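Local coordinates for protein glutaminase 1 (Escherichia coli, PDB 1U60) that catalyses the hydrolysis of L-glutamine to L-glutamate and ammonium, at residues 6-9 / 10-14; 205-208 / 209-213. One frame throughout, in Å; residues are numbered along the deposited sequence.

Contact 1: 6-9 / 10-14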
ATOM      1  N   LYS A   6       6.103  25.008 -15.822  1.00 20.33           N
ATOM      2  CA  LYS A   6       6.130  24.473 -14.446  1.00 20.60           C
ATOM      3  C   LYS A   6       6.738  23.068 -14.414  1.00 18.77           C
ATOM      4  O   LYS A   6       7.463  22.728 -13.491  1.00 18.16           O
ATOM      5  CB  LYS A   6       4.749  24.485 -13.784  1.00 21.16           C
ATOM      6  CG  LYS A   6       4.298  25.871 -13.377  1.00 25.73           C
ATOM      7  CD  LYS A   6       2.892  25.896 -12.852  1.00 31.04           C
ATOM      8  CE  LYS A   6       2.548  27.301 -12.268  1.00 33.84           C
ATOM      9  NZ  LYS A   6       1.073  27.586 -12.397  1.00 36.72           N
ATOM     10  N   LEU A   7       6.477  22.261 -15.440  1.00 17.81           N
ATOM     11  CA  LEU A   7       7.016  20.896 -15.471  1.00 17.14           C
ATOM     12  C   LEU A   7       8.530  20.894 -15.680  1.00 16.39           C
ATOM     13  O   LEU A   7       9.266  20.194 -14.984  1.00 15.32           O
ATOM     14  CB  LEU A   7       6.326  20.075 -16.567  1.00 16.77           C
ATOM     15  CG  LEU A   7       5.064  19.285 -16.181  1.00 18.91           C
ATOM     16  CD1 LEU A   7       4.065  19.990 -15.380  1.00 19.56           C
ATOM     17  CD2 LEU A   7       4.445  18.752 -17.462  1.00 16.47           C
ATOM     18  N   GLN A   8       9.020  21.723 -16.611  1.00 14.65           N
ATOM     19  CA  GLN A   8      10.439  21.811 -16.811  1.00 14.43           C
ATOM     20  C   GLN A   8      11.096  22.397 -15.548  1.00 14.40           C
ATOM     21  O   GLN A   8      12.144  21.946 -15.147  1.00 13.72           O
ATOM     22  CB  GLN A   8      10.790  22.648 -18.037  1.00 14.46           C
ATOM     23  CG  GLN A   8      12.298  22.681 -18.269  1.00 14.27           C
ATOM     24  CD  GLN A   8      12.840  21.350 -18.781  1.00 16.21           C
ATOM     25  OE1 GLN A   8      13.801  20.797 -18.248  1.00 16.74           O
ATOM     26  NE2 GLN A   8      12.228  20.843 -19.813  1.00 13.92           N
ATOM     27  N   GLN A   9      10.454  23.379 -14.914  1.00 15.65           N
ATOM     28  CA  GLN A   9      10.980  23.942 -13.664  1.00 16.46           C
ATOM     29  C   GLN A   9      11.073  22.923 -12.563  1.00 14.97           C
ATOM     30  O   GLN A   9      12.005  22.932 -11.784  1.00 14.33           O
ATOM     31  CB  GLN A   9      10.114  25.100 -13.135  1.00 17.31           C
ATOM     32  CG  GLN A   9      10.283  26.415 -13.866  1.00 23.82           C
ATOM     33  CD  GLN A   9       9.367  27.494 -13.307  1.00 31.39           C
ATOM     34  OE1 GLN A   9       9.027  27.466 -12.098  1.00 35.93           O
ATOM     35  NE2 GLN A   9       8.973  28.455 -14.163  1.00 35.18           N
ATOM     36  N   ALA A  10      10.076  22.052 -12.475  1.00 14.51           N
ATOM     37  CA  ALA A  10      10.065  21.012 -11.468  1.00 13.58           C
ATOM     38  C   ALA A  10      11.203  20.039 -11.630  1.00 12.33           C
ATOM     39  O   ALA A  10      11.871  19.767 -10.657  1.00 11.96           O
ATOM     40  CB  ALA A  10       8.720  20.292 -11.434  1.00 14.18           C
ATOM     41  N   VAL A  11      11.480  19.526 -12.847  1.00 12.66           N
ATOM     42  CA  VAL A  11      12.606  18.621 -13.010  1.00 12.42           C
ATOM     43  C   VAL A  11      13.952  19.355 -12.833  1.00 13.24           C
ATOM     44  O   VAL A  11      14.882  18.772 -12.300  1.00 12.30           O
ATOM     45  CB  VAL A  11      12.658  17.816 -14.373  1.00 14.02           C
ATOM     46  CG1 VAL A  11      11.390  16.957 -14.517  1.00 12.44           C
ATOM     47  CG2 VAL A  11      12.830  18.684 -15.555  1.00 15.17           C
ATOM     48  N   ASP A  12      14.047  20.585 -13.333  1.00 13.54           N
ATOM     49  CA  ASP A  12      15.245  21.423 -13.100  1.00 14.35           C
ATOM     50  C   ASP A  12      15.567  21.647 -11.628  1.00 14.23           C
ATOM     51  O   ASP A  12      16.707  21.439 -11.189  1.00 14.03           O
ATOM     52  CB  ASP A  12      15.104  22.784 -13.819  1.00 14.42           C
ATOM     53  CG  ASP A  12      15.277  22.651 -15.346  1.00 17.03           C
ATOM     54  OD1 ASP A  12      15.654  21.570 -15.826  1.00 17.57           O
ATOM     55  OD2 ASP A  12      15.089  23.600 -16.129  1.00 19.31           O
ATOM     56  N   GLN A  13      14.570  22.025 -10.852  1.00 15.02           N
ATOM     57  CA  GLN A  13      14.769  22.254  -9.417  1.00 16.44           C
ATOM     58  C   GLN A  13      15.059  20.973  -8.651  1.00 15.95           C
ATOM     59  O   GLN A  13      15.887  20.963  -7.736  1.00 14.60           O
ATOM     60  CB  GLN A  13      13.564  22.996  -8.841  1.00 17.97           C
ATOM     61  CG  GLN A  13      13.399  24.366  -9.522  1.00 24.22           C
ATOM     62  CD  GLN A  13      12.313  25.267  -8.936  1.00 31.16           C
ATOM     63  OE1 GLN A  13      11.534  24.851  -8.064  1.00 36.77           O
ATOM     64  NE2 GLN A  13      12.264  26.519  -9.420  1.00 32.51           N
ATOM     65  N   ALA A  14      14.406  19.867  -9.011  1.00 14.17           N
ATOM     66  CA  ALA A  14      14.740  18.610  -8.355  1.00 13.81           C
ATOM     67  C   ALA A  14      16.189  18.196  -8.598  1.00 12.93           C
ATOM     68  O   ALA A  14      16.840  17.664  -7.708  1.00 11.80           O
ATOM     69  CB  ALA A  14      13.790  17.476  -8.833  1.00 13.25           C
TER
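Q8 sets its CG anti to the backbone N (chi1 -178°) and then bends at chi2 (72°), which lays the side chain across that of D12, one turn further along the helix. D12 turns its CG back beside its own backbone N, which puts the carboxylate carbon beyond the carbonyl oxygen of Q8, off to one side. The approach is oblique: CG of Q8 lies 3.6 Å from OD2 of D12, and the amide and carboxylate planes stand 48° apart, neither stacked nor coplanar. Three neighbours meet the outward side of the Q8 carbonyl oxygen. Q8 O accepts the backbone N of D12 at 3.0 Å. CG of D12 sits 3.2 Å from Q8 O. CG2 of V11 comes within 3.4 Å of Q8 O. Q13 treats the carbonyl of Q9 in a similar way, its backbone N bonding to Q9 O at 2.9 Å while its CG rests 3.0 Å from that oxygen. A10 does so with a methyl alone, CB lying 3.4 Å from O of K6, the acceptor of its backbone N. The helix is amphipathic. L7 and V11 pack on I45 of strand 42-47, and A10 and A14 on helix 290-303, where Q302 NE2 also bonds to A10 O. Helix 4-18 packs against both helix 290-303 and the sheet, consistent with the terminal helices of the beta-lactamase-like fold, while K6, Q9 and Q13 line the outer, solvent-facing side. Bonds such as V11 N to L7 O, at 3.1 Å, pair the main-chain groups within the helix, which lets the L7, A10 and V11 side press on apolar neighbours while amides and the D12 carboxylate gather on more open ground.

Contact 2: 205-208 / 209-213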
ATOM      1  N   LEU A 205      12.464   5.120 -18.755  1.00  7.51           N
ATOM      2  CA  LEU A 205      11.812   4.734 -17.494  1.00  7.61           C
ATOM      3  C   LEU A 205      10.565   5.544 -17.223  1.00  7.35           C
ATOM      4  O   LEU A 205       9.528   4.988 -16.852  1.00  7.02           O
ATOM      5  CB  LEU A 205      12.791   4.788 -16.347  1.00  7.89           C
ATOM      6  CG  LEU A 205      12.310   4.395 -14.955  1.00  8.51           C
ATOM      7  CD1 LEU A 205      11.708   2.978 -15.029  1.00 10.38           C
ATOM      8  CD2 LEU A 205      13.408   4.431 -13.913  1.00  8.76           C
ATOM      9  N   ALA A 206      10.653   6.854 -17.404  1.00  7.85           N
ATOM     10  CA  ALA A 206       9.499   7.724 -17.267  1.00  8.06           C
ATOM     11  C   ALA A 206       8.406   7.401 -18.248  1.00  8.09           C
ATOM     12  O   ALA A 206       7.238   7.573 -17.946  1.00  8.39           O
ATOM     13  CB  ALA A 206       9.887   9.206 -17.348  1.00  9.17           C
ATOM     14  N   THR A 207       8.779   6.891 -19.433  1.00  7.36           N
ATOM     15  CA  THR A 207       7.804   6.459 -20.413  1.00  8.21           C
ATOM     16  C   THR A 207       7.010   5.237 -19.955  1.00  7.62           C
ATOM     17  O   THR A 207       5.809   5.180 -20.156  1.00  8.41           O
ATOM     18  CB  THR A 207       8.518   6.167 -21.734  1.00  6.69           C
ATOM     19  OG1 THR A 207       9.171   7.354 -22.219  1.00  9.22           O
ATOM     20  CG2 THR A 207       7.505   5.784 -22.780  1.00  9.72           C
ATOM     21  N   LEU A 208       7.692   4.253 -19.347  1.00  8.56           N
ATOM     22  CA  LEU A 208       7.009   3.124 -18.708  1.00  7.07           C
ATOM     23  C   LEU A 208       5.966   3.680 -17.747  1.00  8.32           C
ATOM     24  O   LEU A 208       4.800   3.251 -17.783  1.00  8.48           O
ATOM     25  CB  LEU A 208       7.999   2.249 -17.974  1.00  6.96           C
ATOM     26  CG  LEU A 208       7.448   1.205 -16.954  1.00  9.58           C
ATOM     27  CD1 LEU A 208       6.449   0.235 -17.579  1.00 12.36           C
ATOM     28  CD2 LEU A 208       8.549   0.433 -16.281  1.00 10.68           C
ATOM     29  N   GLY A 209       6.359   4.642 -16.927  1.00  7.29           N
ATOM     30  CA  GLY A 209       5.417   5.294 -16.020  1.00  7.66           C
ATOM     31  C   GLY A 209       4.235   5.967 -16.706  1.00  8.46           C
ATOM     32  O   GLY A 209       3.106   5.865 -16.231  1.00  9.79           O
ATOM     33  N   ALA A 210       4.509   6.661 -17.816  1.00  8.38           N
ATOM     34  CA  ALA A 210       3.518   7.392 -18.539  1.00  7.72           C
ATOM     35  C   ALA A 210       2.541   6.441 -19.253  1.00  7.19           C
ATOM     36  O   ALA A 210       1.361   6.725 -19.350  1.00  8.16           O
ATOM     37  CB  ALA A 210       4.144   8.314 -19.515  1.00  7.78           C
ATOM     38  N   THR A 211       3.023   5.294 -19.675  1.00  8.53           N
ATOM     39  CA  THR A 211       2.157   4.299 -20.283  1.00  8.87           C
ATOM     40  C   THR A 211       1.149   3.819 -19.239  1.00  8.49           C
ATOM     41  O   THR A 211      -0.052   3.696 -19.523  1.00  8.21           O
ATOM     42  CB  THR A 211       2.970   3.156 -20.864  1.00 10.08           C
ATOM     43  OG1 THR A 211       3.828   3.651 -21.926  1.00  9.81           O
ATOM     44  CG2 THR A 211       2.022   2.109 -21.442  1.00 11.65           C
ATOM     45  N   LEU A 212       1.623   3.587 -18.013  1.00  8.11           N
ATOM     46  CA  LEU A 212       0.735   3.187 -16.954  1.00  8.88           C
ATOM     47  C   LEU A 212      -0.181   4.361 -16.598  1.00  8.82           C
ATOM     48  O   LEU A 212      -1.405   4.179 -16.429  1.00 10.82           O
ATOM     49  CB  LEU A 212       1.552   2.719 -15.772  1.00  9.65           C
ATOM     50  CG  LEU A 212       2.436   1.488 -15.957  1.00  7.09           C
ATOM     51  CD1 LEU A 212       3.369   1.267 -14.720  1.00  8.39           C
ATOM     52  CD2 LEU A 212       1.594   0.220 -16.258  1.00  7.85           C
ATOM     53  N   ALA A 213       0.348   5.585 -16.502  1.00  8.49           N
ATOM     54  CA  ALA A 213      -0.494   6.729 -16.145  1.00  8.73           C
ATOM     55  C   ALA A 213      -1.633   6.954 -17.178  1.00  9.56           C
ATOM     56  O   ALA A 213      -2.711   7.403 -16.807  1.00 10.52           O
ATOM     57  CB  ALA A 213       0.355   8.030 -16.005  1.00  9.77           C
TER
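The carbonyl oxygen of T207 is gripped from one residue: the backbone N of T211 bonds to it at 2.8 Å, and OG1 of T211 lies 3.1 Å from it. The hydroxyl sits beside its own backbone N (chi1 -63°), facing the preceding turn, but its single proton can also go to O of L146, so the bond to T207 O is not settled. OG1 of T207 turns back one turn to O of I203. Helix 202-213 lies against the five-stranded sheet, consistent with an inner helix of the beta-lactamase-like fold: A206, T207 and A210 meet V46 of strand 42-47, while L205 and L208 meet L267 of strand 265-270. On that leucine-bearing side L208 and L212 follow one another a turn apart, their CD1 methyls 4.3 Å from each other. CG of L212 lies beyond the carbonyl oxygen of L208, 3.5 Å from that O. Further bonds tie the turns together, A210 N to A206 O at 2.9 Å and G209 N to L205 O at 3.2 Å; G209 brings no side chain to this row, and its O receives the backbone N of A213 near the helix end.

In the fold
Contact 1 and contact 2 each lie within a single helix, and the helices pack on opposite faces of the same antiparallel sheet. Strand 42-47 serves both, offering I45 to helix 4-18 and V46 to helix 202-213. The contact centres are about 18 Å apart and their nearest atoms about 8 Å, without touching. Contact 2 is the deeper one, its centre about 11 Å from that of the chain against about 23 Å for contact 1. It is also nearer the predicted substrate site: the side chain of L205 is about 10 Å from that of S66 and about 12 Å from that of V262, whereas residues 6-14 lie away from that site.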